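Side-chain contacts in oxidoreductase YdhF (Escherichia coli, PDB 1OG6), which probably works as an NADPH-dependent oxidoreductase of the aldo-keto reductase family, holding its nucleotide in an alpha/beta barrel of the TIM-barrel type: residues F37-L42 and A71-E76; A52-G57 and L126-D131; P132-D137 and F165-S170; P225-L230 and G240-V245. All coordinates share one frame; numbering follows the deposited sequence.

Contact 1. Residues F37-L42 and A71-E76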
# COMPACT_ATOMS: atom_id res chain seq x y z
N PHE C 37 -43.14 -5.46 6.75
CA PHE C 37 -41.81 -6.06 6.64
C PHE C 37 -40.84 -5.31 7.54
O PHE C 37 -40.07 -5.91 8.30
CB PHE C 37 -41.33 -5.98 5.18
CG PHE C 37 -39.93 -6.48 4.96
CD1 PHE C 37 -39.61 -7.82 5.12
CD2 PHE C 37 -38.92 -5.60 4.56
CE1 PHE C 37 -38.32 -8.28 4.88
CE2 PHE C 37 -37.62 -6.05 4.32
CZ PHE C 37 -37.32 -7.39 4.48
N ILE C 38 -40.88 -3.99 7.45
CA ILE C 38 -40.03 -3.13 8.25
C ILE C 38 -40.27 -3.37 9.73
O ILE C 38 -39.41 -3.09 10.55
CB ILE C 38 -40.30 -1.65 7.93
CG1 ILE C 38 -39.80 -1.35 6.52
CG2 ILE C 38 -39.63 -0.75 8.95
CD1 ILE C 38 -40.15 0.02 6.05
N GLU C 39 -41.44 -3.88 10.08
CA GLU C 39 -41.75 -4.16 11.48
C GLU C 39 -41.17 -5.51 11.87
O GLU C 39 -40.33 -5.61 12.76
CB GLU C 39 -43.25 -4.18 11.71
CG GLU C 39 -43.86 -2.82 11.93
CD GLU C 39 -45.34 -2.91 12.22
OE1 GLU C 39 -45.72 -3.77 13.04
OE2 GLU C 39 -46.11 -2.12 11.64
N GLU C 40 -41.65 -6.55 11.19
CA GLU C 40 -41.20 -7.90 11.45
C GLU C 40 -39.69 -7.95 11.59
O GLU C 40 -39.17 -8.53 12.55
CB GLU C 40 -41.64 -8.84 10.32
CG GLU C 40 -43.13 -9.13 10.34
CD GLU C 40 -43.59 -9.97 9.17
OE1 GLU C 40 -43.61 -9.46 8.03
OE2 GLU C 40 -43.92 -11.16 9.38
N HIS C 41 -38.98 -7.32 10.66
CA HIS C 41 -37.53 -7.35 10.70
C HIS C 41 -36.87 -6.57 11.82
O HIS C 41 -35.86 -7.02 12.36
CB HIS C 41 -36.96 -7.00 9.32
CG HIS C 41 -36.53 -5.57 9.15
ND1 HIS C 41 -35.61 -4.96 9.97
CD2 HIS C 41 -36.80 -4.68 8.17
CE1 HIS C 41 -35.33 -3.76 9.50
NE2 HIS C 41 -36.04 -3.57 8.40
N LEU C 42 -37.39 -5.41 12.20
CA LEU C 42 -36.74 -4.70 13.30
C LEU C 42 -37.26 -5.21 14.65
O LEU C 42 -36.99 -4.62 15.69
CB LEU C 42 -36.86 -3.17 13.17
CG LEU C 42 -38.15 -2.40 12.88
CD1 LEU C 42 -39.16 -2.68 13.96
CD2 LEU C 42 -37.85 -0.91 12.80
N ALA C 71 -46.56 5.11 8.93
CA ALA C 71 -46.18 4.33 10.10
C ALA C 71 -45.03 5.10 10.73
O ALA C 71 -43.92 4.60 10.84
CB ALA C 71 -45.73 2.95 9.67
N PRO C 72 -45.30 6.33 11.16
CA PRO C 72 -44.31 7.22 11.77
C PRO C 72 -43.75 6.79 13.13
O PRO C 72 -42.81 7.41 13.63
CB PRO C 72 -45.04 8.55 11.83
CG PRO C 72 -46.45 8.13 12.09
CD PRO C 72 -46.63 6.96 11.15
N HIS C 73 -44.32 5.76 13.73
CA HIS C 73 -43.82 5.30 15.02
C HIS C 73 -42.57 4.46 14.83
O HIS C 73 -41.99 3.96 15.80
CB HIS C 73 -44.89 4.49 15.76
CG HIS C 73 -45.45 3.35 14.97
ND1 HIS C 73 -46.21 3.53 13.83
CD2 HIS C 73 -45.38 2.01 15.16
CE1 HIS C 73 -46.58 2.35 13.36
NE2 HIS C 73 -46.10 1.41 14.16
N LEU C 74 -42.15 4.33 13.58
CA LEU C 74 -40.99 3.53 13.23
C LEU C 74 -39.64 4.23 13.31
O LEU C 74 -38.72 3.72 13.95
CB LEU C 74 -41.16 2.94 11.83
CG LEU C 74 -42.37 2.02 11.61
CD1 LEU C 74 -42.29 1.43 10.21
CD2 LEU C 74 -42.40 0.91 12.65
N ARG C 75 -39.50 5.39 12.68
CA ARG C 75 -38.22 6.09 12.68
C ARG C 75 -37.35 5.95 13.92
O ARG C 75 -36.19 5.57 13.81
CB ARG C 75 -38.41 7.58 12.38
CG ARG C 75 -37.08 8.35 12.23
CD ARG C 75 -36.29 7.94 10.97
NE ARG C 75 -34.96 8.54 10.91
CZ ARG C 75 -33.88 8.07 11.54
NH1 ARG C 75 -32.72 8.69 11.43
NH2 ARG C 75 -33.96 6.97 12.28
N GLU C 76 -37.88 6.26 15.10
CA GLU C 76 -37.06 6.17 16.32
C GLU C 76 -36.48 4.78 16.56
O GLU C 76 -35.47 4.63 17.25
CB GLU C 76 -37.86 6.57 17.56
CG GLU C 76 -39.01 7.53 17.34
CD GLU C 76 -40.32 6.81 17.09
OE1 GLU C 76 -40.69 5.95 17.91
OE2 GLU C 76 -40.98 7.12 16.07

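Contact 2. Residues A52-G57 and L126-D131. With NAP (NADP nicotinamide-adenine-dinucleotide phosphate), chain F.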
# COMPACT_ATOMS: atom_id res chain seq x y z
N ALA C 52 -29.24 4.39 -0.22
CA ALA C 52 -28.28 5.16 -1.00
C ALA C 52 -28.90 6.12 -2.01
O ALA C 52 -30.06 6.01 -2.40
CB ALA C 52 -27.31 4.23 -1.70
N ASP C 53 -28.07 7.07 -2.41
CA ASP C 53 -28.39 8.11 -3.37
C ASP C 53 -29.13 7.55 -4.60
O ASP C 53 -30.34 7.69 -4.75
CB ASP C 53 -27.06 8.76 -3.80
CG ASP C 53 -27.22 10.15 -4.38
OD1 ASP C 53 -28.34 10.71 -4.33
OD2 ASP C 53 -26.21 10.69 -4.88
N ILE C 54 -28.35 6.89 -5.45
CA ILE C 54 -28.79 6.30 -6.71
C ILE C 54 -29.73 5.09 -6.72
O ILE C 54 -30.28 4.75 -7.77
CB ILE C 54 -27.56 5.91 -7.51
CG1 ILE C 54 -26.85 4.76 -6.79
CG2 ILE C 54 -26.63 7.10 -7.60
CD1 ILE C 54 -25.56 4.34 -7.42
N TYR C 55 -29.91 4.43 -5.57
CA TYR C 55 -30.74 3.22 -5.47
C TYR C 55 -32.14 3.21 -6.08
O TYR C 55 -33.01 4.01 -5.72
CB TYR C 55 -30.83 2.78 -4.01
CG TYR C 55 -29.57 2.14 -3.50
CD1 TYR C 55 -28.47 2.01 -4.34
CD2 TYR C 55 -29.46 1.70 -2.19
CE1 TYR C 55 -27.29 1.47 -3.89
CE2 TYR C 55 -28.28 1.14 -1.73
CZ TYR C 55 -27.19 1.03 -2.58
OH TYR C 55 -25.98 0.55 -2.15
N GLY C 56 -32.36 2.24 -6.98
CA GLY C 56 -33.64 2.06 -7.64
C GLY C 56 -33.98 3.16 -8.63
O GLY C 56 -35.16 3.45 -8.87
N GLY C 57 -32.95 3.74 -9.24
CA GLY C 57 -33.17 4.82 -10.18
C GLY C 57 -33.62 6.03 -9.39
O GLY C 57 -34.47 6.80 -9.85
N LEU C 126 -22.72 8.12 3.75
CA LEU C 126 -21.53 7.50 3.21
C LEU C 126 -21.19 8.03 1.81
O LEU C 126 -22.07 8.08 0.94
CB LEU C 126 -21.78 5.99 3.11
CG LEU C 126 -21.33 4.96 4.13
CD1 LEU C 126 -21.51 5.44 5.55
CD2 LEU C 126 -22.11 3.70 3.86
N ILE C 127 -19.94 8.42 1.59
CA ILE C 127 -19.55 8.84 0.24
C ILE C 127 -19.57 7.51 -0.51
O ILE C 127 -18.66 6.70 -0.40
CB ILE C 127 -18.13 9.44 0.19
CG1 ILE C 127 -18.05 10.70 1.04
CG2 ILE C 127 -17.75 9.74 -1.25
CD1 ILE C 127 -18.91 11.82 0.53
N HIS C 128 -20.64 7.28 -1.26
CA HIS C 128 -20.85 6.05 -2.02
C HIS C 128 -19.64 5.35 -2.62
O HIS C 128 -19.44 4.16 -2.41
CB HIS C 128 -21.86 6.31 -3.14
CG HIS C 128 -22.77 5.15 -3.42
ND1 HIS C 128 -22.36 3.84 -3.35
CD2 HIS C 128 -24.07 5.11 -3.81
CE1 HIS C 128 -23.36 3.04 -3.69
NE2 HIS C 128 -24.40 3.79 -3.98
N ARG C 129 -18.81 6.08 -3.37
CA ARG C 129 -17.67 5.46 -4.03
C ARG C 129 -16.51 6.47 -4.19
O ARG C 129 -16.75 7.67 -4.31
CB ARG C 129 -18.16 4.93 -5.39
CG ARG C 129 -17.17 4.17 -6.23
CD ARG C 129 -17.06 2.69 -5.85
NE ARG C 129 -18.27 1.93 -6.14
CZ ARG C 129 -18.31 0.60 -6.21
NH1 ARG C 129 -17.22 -0.12 -6.02
NH2 ARG C 129 -19.46 -0.02 -6.47
N PRO C 130 -15.24 6.00 -4.15
CA PRO C 130 -14.02 6.82 -4.29
C PRO C 130 -13.83 7.45 -5.67
O PRO C 130 -13.75 6.76 -6.69
CB PRO C 130 -12.91 5.83 -3.93
CG PRO C 130 -13.45 4.54 -4.41
CD PRO C 130 -14.88 4.59 -3.94
N ASP C 131 -13.71 8.77 -5.69
CA ASP C 131 -13.60 9.52 -6.94
C ASP C 131 -12.20 10.08 -7.28
O ASP C 131 -11.54 10.68 -6.44
CB ASP C 131 -14.65 10.64 -6.88
CG ASP C 131 -14.67 11.50 -8.11
OD1 ASP C 131 -14.62 10.94 -9.23
OD2 ASP C 131 -14.76 12.74 -7.96
PA NAP F . -26.52 -10.28 -1.04
O1A NAP F . -25.52 -11.01 -1.71
O2A NAP F . -26.77 -10.29 0.46
O5B NAP F . -27.96 -10.62 -1.67
C5B NAP F . -28.27 -12.01 -1.89
C4B NAP F . -29.30 -11.98 -3.08
O4B NAP F . -29.56 -13.42 -3.30
C3B NAP F . -30.69 -11.40 -2.74
O3B NAP F . -31.06 -10.62 -3.87
C2B NAP F . -31.64 -12.56 -2.55
O2B NAP F . -32.90 -12.39 -3.20
C1B NAP F . -30.90 -13.80 -3.14
N9A NAP F . -31.01 -14.93 -2.22
C8A NAP F . -30.89 -15.01 -0.85
N7A NAP F . -31.05 -16.23 -0.36
C5A NAP F . -31.29 -16.99 -1.49
C6A NAP F . -31.54 -18.37 -1.61
N6A NAP F . -31.60 -19.28 -0.62
N1A NAP F . -31.75 -18.87 -2.91
N3A NAP F . -31.46 -16.65 -3.94
C4A NAP F . -31.26 -16.19 -2.65
O3 NAP F . -26.33 -8.74 -1.38
PN NAP F . -26.98 -7.82 -2.48
O1N NAP F . -26.23 -7.34 -3.65
O2N NAP F . -28.20 -7.13 -1.95
O5D NAP F . -26.07 -6.65 -1.81
C5D NAP F . -25.91 -6.46 -0.35
C4D NAP F . -26.41 -5.10 0.10
O4D NAP F . -25.36 -4.09 0.15
C3D NAP F . -27.60 -4.45 -0.70
O3D NAP F . -28.87 -4.71 -0.09
O2D NAP F . -28.04 -2.12 0.07
C1D NAP F . -25.82 -2.83 -0.44
N1N NAP F . -24.89 -2.47 -1.58
C2N NAP F . -23.85 -1.52 -1.41
C3N NAP F . -23.04 -1.20 -2.50
C7N NAP F . -21.91 -0.18 -2.31
O7N NAP F . -21.25 0.07 -3.29
N7N NAP F . -21.69 0.39 -1.16
C4N NAP F . -23.25 -1.82 -3.82
C5N NAP F . -24.31 -2.77 -3.95
C6N NAP F . -25.14 -3.11 -2.84
P2B NAP F . -34.31 -12.89 -2.59
O1X NAP F . -35.05 -12.35 -1.37
O2X NAP F . -35.06 -13.61 -3.68
O3X NAP F . -34.69 -11.53 -3.11

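Contact 3. Residues P132-D137 and F165-S170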
# COMPACT_ATOMS: atom_id res chain seq x y z
N PRO C 132 -11.73 9.86 -8.53
CA PRO C 132 -10.41 10.36 -8.95
C PRO C 132 -10.34 11.87 -8.79
O PRO C 132 -9.28 12.43 -8.52
CB PRO C 132 -10.34 9.94 -10.42
CG PRO C 132 -11.07 8.68 -10.44
CD PRO C 132 -12.28 8.95 -9.55
N LEU C 133 -11.49 12.53 -8.96
CA LEU C 133 -11.58 13.98 -8.84
C LEU C 133 -12.08 14.43 -7.47
O LEU C 133 -12.61 15.54 -7.33
CB LEU C 133 -12.52 14.54 -9.90
CG LEU C 133 -12.23 14.33 -11.39
CD1 LEU C 133 -13.28 15.04 -12.21
CD2 LEU C 133 -10.86 14.86 -11.72
N MET C 134 -11.94 13.60 -6.45
CA MET C 134 -12.40 13.98 -5.12
C MET C 134 -11.44 14.93 -4.42
O MET C 134 -10.23 14.71 -4.42
CB MET C 134 -12.62 12.76 -4.23
CG MET C 134 -12.90 13.13 -2.78
SD MET C 134 -13.12 11.70 -1.71
CE MET C 134 -11.41 11.26 -1.30
N ASP C 135 -12.00 15.97 -3.82
CA ASP C 135 -11.20 16.93 -3.10
C ASP C 135 -11.56 16.88 -1.62
O ASP C 135 -12.58 17.40 -1.19
CB ASP C 135 -11.44 18.33 -3.66
CG ASP C 135 -10.64 19.39 -2.93
OD1 ASP C 135 -10.66 20.56 -3.37
OD2 ASP C 135 -9.99 19.08 -1.91
N ALA C 136 -10.70 16.23 -0.85
CA ALA C 136 -10.90 16.07 0.58
C ALA C 136 -11.52 17.30 1.25
O ALA C 136 -12.43 17.18 2.06
CB ALA C 136 -9.57 15.74 1.25
N ASP C 137 -11.03 18.48 0.90
CA ASP C 137 -11.54 19.70 1.51
C ASP C 137 -12.99 19.98 1.16
O ASP C 137 -13.75 20.43 2.01
CB ASP C 137 -10.67 20.88 1.12
CG ASP C 137 -9.24 20.72 1.59
OD1 ASP C 137 -9.01 20.67 2.81
OD2 ASP C 137 -8.36 20.63 0.71
N PHE C 165 -9.20 6.44 2.29
CA PHE C 165 -9.90 6.55 3.56
C PHE C 165 -9.12 7.50 4.44
O PHE C 165 -9.69 8.34 5.13
CB PHE C 165 -9.96 5.17 4.23
CG PHE C 165 -10.65 5.16 5.56
CD1 PHE C 165 -11.97 4.72 5.67
CD2 PHE C 165 -10.00 5.58 6.71
CE1 PHE C 165 -12.61 4.70 6.90
CE2 PHE C 165 -10.63 5.57 7.94
CZ PHE C 165 -11.94 5.13 8.03
N ALA C 166 -7.79 7.36 4.43
CA ALA C 166 -6.92 8.21 5.23
C ALA C 166 -6.90 9.64 4.72
O ALA C 166 -6.90 10.58 5.51
CB ALA C 166 -5.50 7.65 5.25
N LEU C 167 -6.88 9.81 3.40
CA LEU C 167 -6.89 11.14 2.80
C LEU C 167 -8.04 11.98 3.35
O LEU C 167 -7.81 13.08 3.85
CB LEU C 167 -7.05 11.04 1.28
CG LEU C 167 -7.59 12.27 0.55
CD1 LEU C 167 -6.65 13.42 0.72
CD2 LEU C 167 -7.77 11.95 -0.91
N LEU C 168 -9.26 11.46 3.26
CA LEU C 168 -10.44 12.17 3.74
C LEU C 168 -10.48 12.31 5.25
O LEU C 168 -11.02 13.27 5.77
CB LEU C 168 -11.71 11.46 3.26
CG LEU C 168 -13.04 12.09 3.66
CD1 LEU C 168 -13.04 13.56 3.28
CD2 LEU C 168 -14.18 11.36 2.97
N GLN C 169 -9.90 11.35 5.95
CA GLN C 169 -9.88 11.37 7.41
C GLN C 169 -9.00 12.50 7.97
O GLN C 169 -9.22 12.98 9.08
CB GLN C 169 -9.39 10.02 7.93
CG GLN C 169 -9.44 9.84 9.42
CD GLN C 169 -10.83 10.01 9.97
OE1 GLN C 169 -11.32 11.12 10.13
NE2 GLN C 169 -11.50 8.89 10.24
N SER C 170 -8.00 12.93 7.19
CA SER C 170 -7.10 13.99 7.62
C SER C 170 -7.82 15.32 7.61
O SER C 170 -7.36 16.29 8.20
CB SER C 170 -5.93 14.09 6.67
OG SER C 170 -6.39 14.45 5.39

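Contact 4. Residues P225-L230 and G240-V245. With NAP (NADP nicotinamide-adenine-dinucleotide phosphate), chain F.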
# COMPACT_ATOMS: atom_id res chain seq x y z
N PRO C 225 -17.78 -26.23 -5.71
CA PRO C 225 -16.86 -26.70 -4.66
C PRO C 225 -17.12 -25.96 -3.35
O PRO C 225 -17.00 -26.53 -2.26
CB PRO C 225 -15.48 -26.39 -5.24
CG PRO C 225 -15.71 -26.48 -6.72
CD PRO C 225 -17.03 -25.77 -6.89
N LEU C 226 -17.48 -24.68 -3.48
CA LEU C 226 -17.76 -23.83 -2.33
C LEU C 226 -19.11 -24.13 -1.70
O LEU C 226 -19.28 -23.97 -0.50
CB LEU C 226 -17.72 -22.36 -2.73
CG LEU C 226 -18.24 -21.41 -1.65
CD1 LEU C 226 -17.32 -21.46 -0.45
CD2 LEU C 226 -18.33 -20.00 -2.20
N ARG C 227 -20.08 -24.54 -2.51
CA ARG C 227 -21.39 -24.86 -1.97
C ARG C 227 -21.41 -26.26 -1.39
O ARG C 227 -22.23 -26.58 -0.52
CB ARG C 227 -22.45 -24.73 -3.05
CG ARG C 227 -23.02 -23.34 -3.17
CD ARG C 227 -23.90 -23.22 -4.38
NE ARG C 227 -23.13 -23.47 -5.59
CZ ARG C 227 -23.58 -23.27 -6.82
NH1 ARG C 227 -24.81 -22.81 -7.01
NH2 ARG C 227 -22.81 -23.52 -7.86
N ASP C 228 -20.50 -27.10 -1.86
CA ASP C 228 -20.41 -28.46 -1.36
C ASP C 228 -19.76 -28.40 0.00
O ASP C 228 -20.21 -29.05 0.94
CB ASP C 228 -19.56 -29.33 -2.29
CG ASP C 228 -20.25 -29.60 -3.61
OD1 ASP C 228 -19.63 -30.25 -4.47
OD2 ASP C 228 -21.41 -29.17 -3.79
N GLU C 229 -18.71 -27.60 0.11
CA GLU C 229 -17.99 -27.44 1.36
C GLU C 229 -18.90 -26.80 2.39
O GLU C 229 -18.99 -27.24 3.53
CB GLU C 229 -16.75 -26.58 1.17
CG GLU C 229 -15.92 -26.48 2.41
CD GLU C 229 -15.66 -27.83 3.04
OE1 GLU C 229 -15.05 -28.70 2.38
OE2 GLU C 229 -16.06 -28.03 4.21
N LEU C 230 -19.59 -25.74 1.97
CA LEU C 230 -20.51 -25.06 2.87
C LEU C 230 -21.55 -26.03 3.40
O LEU C 230 -21.85 -26.02 4.59
CB LEU C 230 -21.19 -23.91 2.15
CG LEU C 230 -20.28 -22.72 1.85
CD1 LEU C 230 -21.06 -21.67 1.09
CD2 LEU C 230 -19.76 -22.13 3.14
N GLY C 240 -28.85 -24.03 9.27
CA GLY C 240 -30.01 -24.29 8.45
C GLY C 240 -29.77 -24.14 6.96
O GLY C 240 -30.36 -24.86 6.15
N SER C 241 -28.89 -23.22 6.59
CA SER C 241 -28.60 -23.00 5.19
C SER C 241 -27.14 -22.64 4.99
O SER C 241 -26.50 -22.10 5.89
CB SER C 241 -29.47 -21.86 4.68
OG SER C 241 -29.43 -20.77 5.57
N ILE C 242 -26.61 -22.95 3.82
CA ILE C 242 -25.23 -22.62 3.53
C ILE C 242 -25.06 -21.11 3.68
O ILE C 242 -24.00 -20.63 4.06
CB ILE C 242 -24.83 -23.05 2.10
CG1 ILE C 242 -25.82 -22.50 1.09
CG2 ILE C 242 -24.78 -24.57 2.01
CD1 ILE C 242 -25.45 -22.80 -0.34
N GLU C 243 -26.13 -20.38 3.41
CA GLU C 243 -26.13 -18.93 3.52
C GLU C 243 -25.74 -18.51 4.92
O GLU C 243 -25.05 -17.51 5.09
CB GLU C 243 -27.52 -18.42 3.19
CG GLU C 243 -28.17 -19.26 2.12
CD GLU C 243 -29.68 -19.23 2.16
OE1 GLU C 243 -30.30 -20.09 1.49
OE2 GLU C 243 -30.25 -18.35 2.85
N GLN C 244 -26.20 -19.26 5.92
CA GLN C 244 -25.89 -18.96 7.32
C GLN C 244 -24.43 -19.26 7.60
O GLN C 244 -23.82 -18.59 8.43
CB GLN C 244 -26.72 -19.81 8.26
CG GLN C 244 -28.16 -19.45 8.35
CD GLN C 244 -28.90 -20.33 9.34
OE1 GLN C 244 -28.66 -20.26 10.54
NE2 GLN C 244 -29.79 -21.18 8.83
N VAL C 245 -23.90 -20.28 6.93
CA VAL C 245 -22.50 -20.64 7.11
C VAL C 245 -21.65 -19.50 6.54
O VAL C 245 -20.60 -19.16 7.08
CB VAL C 245 -22.17 -21.96 6.38
CG1 VAL C 245 -20.75 -22.36 6.63
CG2 VAL C 245 -23.08 -23.05 6.87
PA NAP F . -26.52 -10.28 -1.04
O1A NAP F . -25.52 -11.01 -1.71
O2A NAP F . -26.77 -10.29 0.46
O5B NAP F . -27.96 -10.62 -1.67
C5B NAP F . -28.27 -12.01 -1.89
C4B NAP F . -29.30 -11.98 -3.08
O4B NAP F . -29.56 -13.42 -3.30
C3B NAP F . -30.69 -11.40 -2.74
O3B NAP F . -31.06 -10.62 -3.87
C2B NAP F . -31.64 -12.56 -2.55
O2B NAP F . -32.90 -12.39 -3.20
C1B NAP F . -30.90 -13.80 -3.14
N9A NAP F . -31.01 -14.93 -2.22
C8A NAP F . -30.89 -15.01 -0.85
N7A NAP F . -31.05 -16.23 -0.36
C5A NAP F . -31.29 -16.99 -1.49
C6A NAP F . -31.54 -18.37 -1.61
N6A NAP F . -31.60 -19.28 -0.62
N1A NAP F . -31.75 -18.87 -2.91
N3A NAP F . -31.46 -16.65 -3.94
C4A NAP F . -31.26 -16.19 -2.65
O3 NAP F . -26.33 -8.74 -1.38
PN NAP F . -26.98 -7.82 -2.48
O1N NAP F . -26.23 -7.34 -3.65
O2N NAP F . -28.20 -7.13 -1.95
O5D NAP F . -26.07 -6.65 -1.81
C5D NAP F . -25.91 -6.46 -0.35
C4D NAP F . -26.41 -5.10 0.10
O4D NAP F . -25.36 -4.09 0.15
C3D NAP F . -27.60 -4.45 -0.70
O3D NAP F . -28.87 -4.71 -0.09
O2D NAP F . -28.04 -2.12 0.07
C1D NAP F . -25.82 -2.83 -0.44
N1N NAP F . -24.89 -2.47 -1.58
C2N NAP F . -23.85 -1.52 -1.41
C3N NAP F . -23.04 -1.20 -2.50
C7N NAP F . -21.91 -0.18 -2.31
O7N NAP F . -21.25 0.07 -3.29
N7N NAP F . -21.69 0.39 -1.16
C4N NAP F . -23.25 -1.82 -3.82
C5N NAP F . -24.31 -2.77 -3.95
C6N NAP F . -25.14 -3.11 -2.84
P2B NAP F . -34.31 -12.89 -2.59
O1X NAP F . -35.05 -12.35 -1.37
O2X NAP F . -35.06 -13.61 -3.68
O3X NAP F . -34.69 -11.53 -3.11

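Contact 1. Residues F37-L42 and A71-E76
Ile38 and Glu39 of helix 31-42 meet Leu74 in the loop 71-76 on the outer layer of the alpha/beta barrel, where a helix is covered by the connection running from helix 60-69 to strand 79-87. Ile38, the first to touch, has CG1 beside the backbone N (chi1 -69°), which swings its short branch CG2 across to Leu74 CD1, 3.7 Å away. The branched isoleucine serves two neighbours at once, since its side chain also packs on Phe64 and Ala67 of helix 60-69. One residue on, Glu39 adds its aliphatic stem: CG lies 4.1 Å from Leu74 CD2, with the two side chains running at about a right angle. Its extended chain brings the carboxylate alongside the exposed His73, Glu39 OE2 lying 4.3 Å from His73 NE2 without a hydrogen bond. Glutamate suits this partly exposed site, where methylenes can lie on a leucine. A turn further, Leu42 points at the loop without close contact and also packs on Arg77.

The loop is shaped to present Leu74. A type I beta turn runs from Ala71 to Leu74, closed by the bond from Leu74 N to Ala71 O (3.3 Å), and the leucine leaves it pointing at the helix. Leucine suits this post because its fork divides the work, CD1 to Ile38 and CD2 to Glu39, while Val35 and Leu68 also pack on it. The same CD2 also stands 3.9 Å above one face of the imidazole of His73, offset toward the rim of the ring.

Contact 2. Residues A52-G57 and L126-D131
His128 is met by Ala52, Ile54 and Tyr55 together, all three approaching the NE2 side of its imidazole. Ala52 CB and Ile54 CD1 come obliquely to the ring, each 3.7 Å from NE2. Tyr55 CE1 arrives at the same distance from that nitrogen but at the edge of the imidazole, near its plane. The two rings are steeply turned, planes at 82° and centroids 5.7 Å apart, and no hydrogen bond joins them. Isoleucine reaches this spot because CG1 sits between the backbone N and the carbonyl carbon (chi1 68°), directing the long branch over to the histidine.

Farther round the same edge, by CE1, the imidazole meets the cofactor: the nicotinamide carboxamide oxygen O7N lies in the ring plane, 3.7 Å from His128 CE1. The Tyr55 hydroxyl stands by the nicotinamide ring near C2N. Ala52 CB, over the centre of one face of the Tyr55 ring, backs the phenol. Losing the imidazole of His128 to an alanine here would probably open a gap between Tyr55 and the carboxamide, leaving the phenol freer to shift.

Further out, Lys83 NZ and Tyr55 OH share a weak hydrogen bond, and Lys83 packs on both Ala52 and His128, while a backbone bond to Cys84 ties His128 to strand 79-87. Tyr55 is the proton donor by similarity, and its grouping with Lys83, His128 and Asp50, which hydrogen-bonds to the cofactor, is consistent with the Asp-Tyr-Lys-His tetrad of aldo-keto reductases. Such a setting would let a phenol beside the nicotinamide pass a proton to a carbonyl receiving hydride.

Contact 3. Residues P132-D137 and F165-S170
Met134 runs straight from its backbone, CG anti to N (chi1 171°), and bends only at chi3 (84°), which aims CE at Leu167. Leu167 leaves helix 162-169 with CG likewise opposite the backbone N, so the two side chains reach toward each other tip to tip, Met134 CE lying 3.7 Å from Leu167 CD2. The other branch, CD1, rests 3.8 Å from Ala136 CB. A methyl is the right size here, for Ala136 and Leu168 bring the two backbones to a CA to CA distance of 5.0 Å. Leu168 adds CD1, 3.9 Å from the carbonyl O of Ala136.

Asp135 caps the helix that starts at Ala136: its OD2 accepts from Asp137 N at 3.1 Å, met from above the carboxylate plane. Aspartate suits an N-cap because its short side chain can reach forward to an N-H of the first turn, which has no carbonyl of a preceding turn to bond. Asp137 also forms a salt bridge with Arg203 of the second subunit, whose Gln200 packs on Ala136.

Here the N-terminal end of helix 136-147 and the loop leading into it pack on helix 162-169, the next outer helix of the TIM barrel, with strand 152-158 between the two in sequence.

Contact 4. Residues P225-L230 and G240-V245
The flat groups belong to the margins of this contact: Arg227 touches Ile242 with CG alone and leads its guanidinium away, while Glu243 turns its carboxylate from helix 224-237 to the adenine of the cofactor. There OE1 accepts from the exocyclic amino nitrogen N6A at 2.6 Å, a weak bond with an angle of 118° at the hydrogen. Both carboxylate oxygens approach this amino group, OE1 the nearer. A lysine in place of Glu243 would probably leave N6A without this acceptor and bring a positive charge up to the amino group.

Between the helices the contact is aliphatic. Ile242 has CG2 anti to the carbonyl carbon, from where it lies 3.7 Å from Leu230 CB, the two side chains set crosswise to each other. Its far methyl CD1 reaches Arg227 CG at 3.8 Å; the methylenes of arginine suit this partly exposed edge. Leu230 and Val245 slide past each other in opposite directions, Leu230 CD2 coming 3.6 Å from Val245 CG1. A beta-branched valine keeps its methyls close to the helix, allowing near approach.

Ser241 occupies the N-cap position of helix 242-251, which follows helix 224-237 after a short connection and packs against it. Ile288 of helix 282-293 packs on both Leu230 and Val245, and Phe218 of helix 216-219, an NADP(+)-binding residue, packs on Glu243.

In the fold
Contacts 1 to 4 are spread round one barrel, and only contact 2 lies near its middle, its centre about 11 Å from the centre of the chain, against 19 to 22 Å for the others. Contacts 1 and 2 interleave along the sequence, their segments alternating with centres 24 Å apart; contacts 3 and 4 follow in series. Contact 2 leads into contact 3, as strand 122-127 is followed by helix 136-147, and both touch the second subunit. Contacts 3 and 4 stand on opposite sides of the centre, 39 Å between centres. Contacts 2 and 4, 31 Å apart, meet the nicotinamide and adenine ends of the same cofactor, which spans from the barrel's interior to its helical rim.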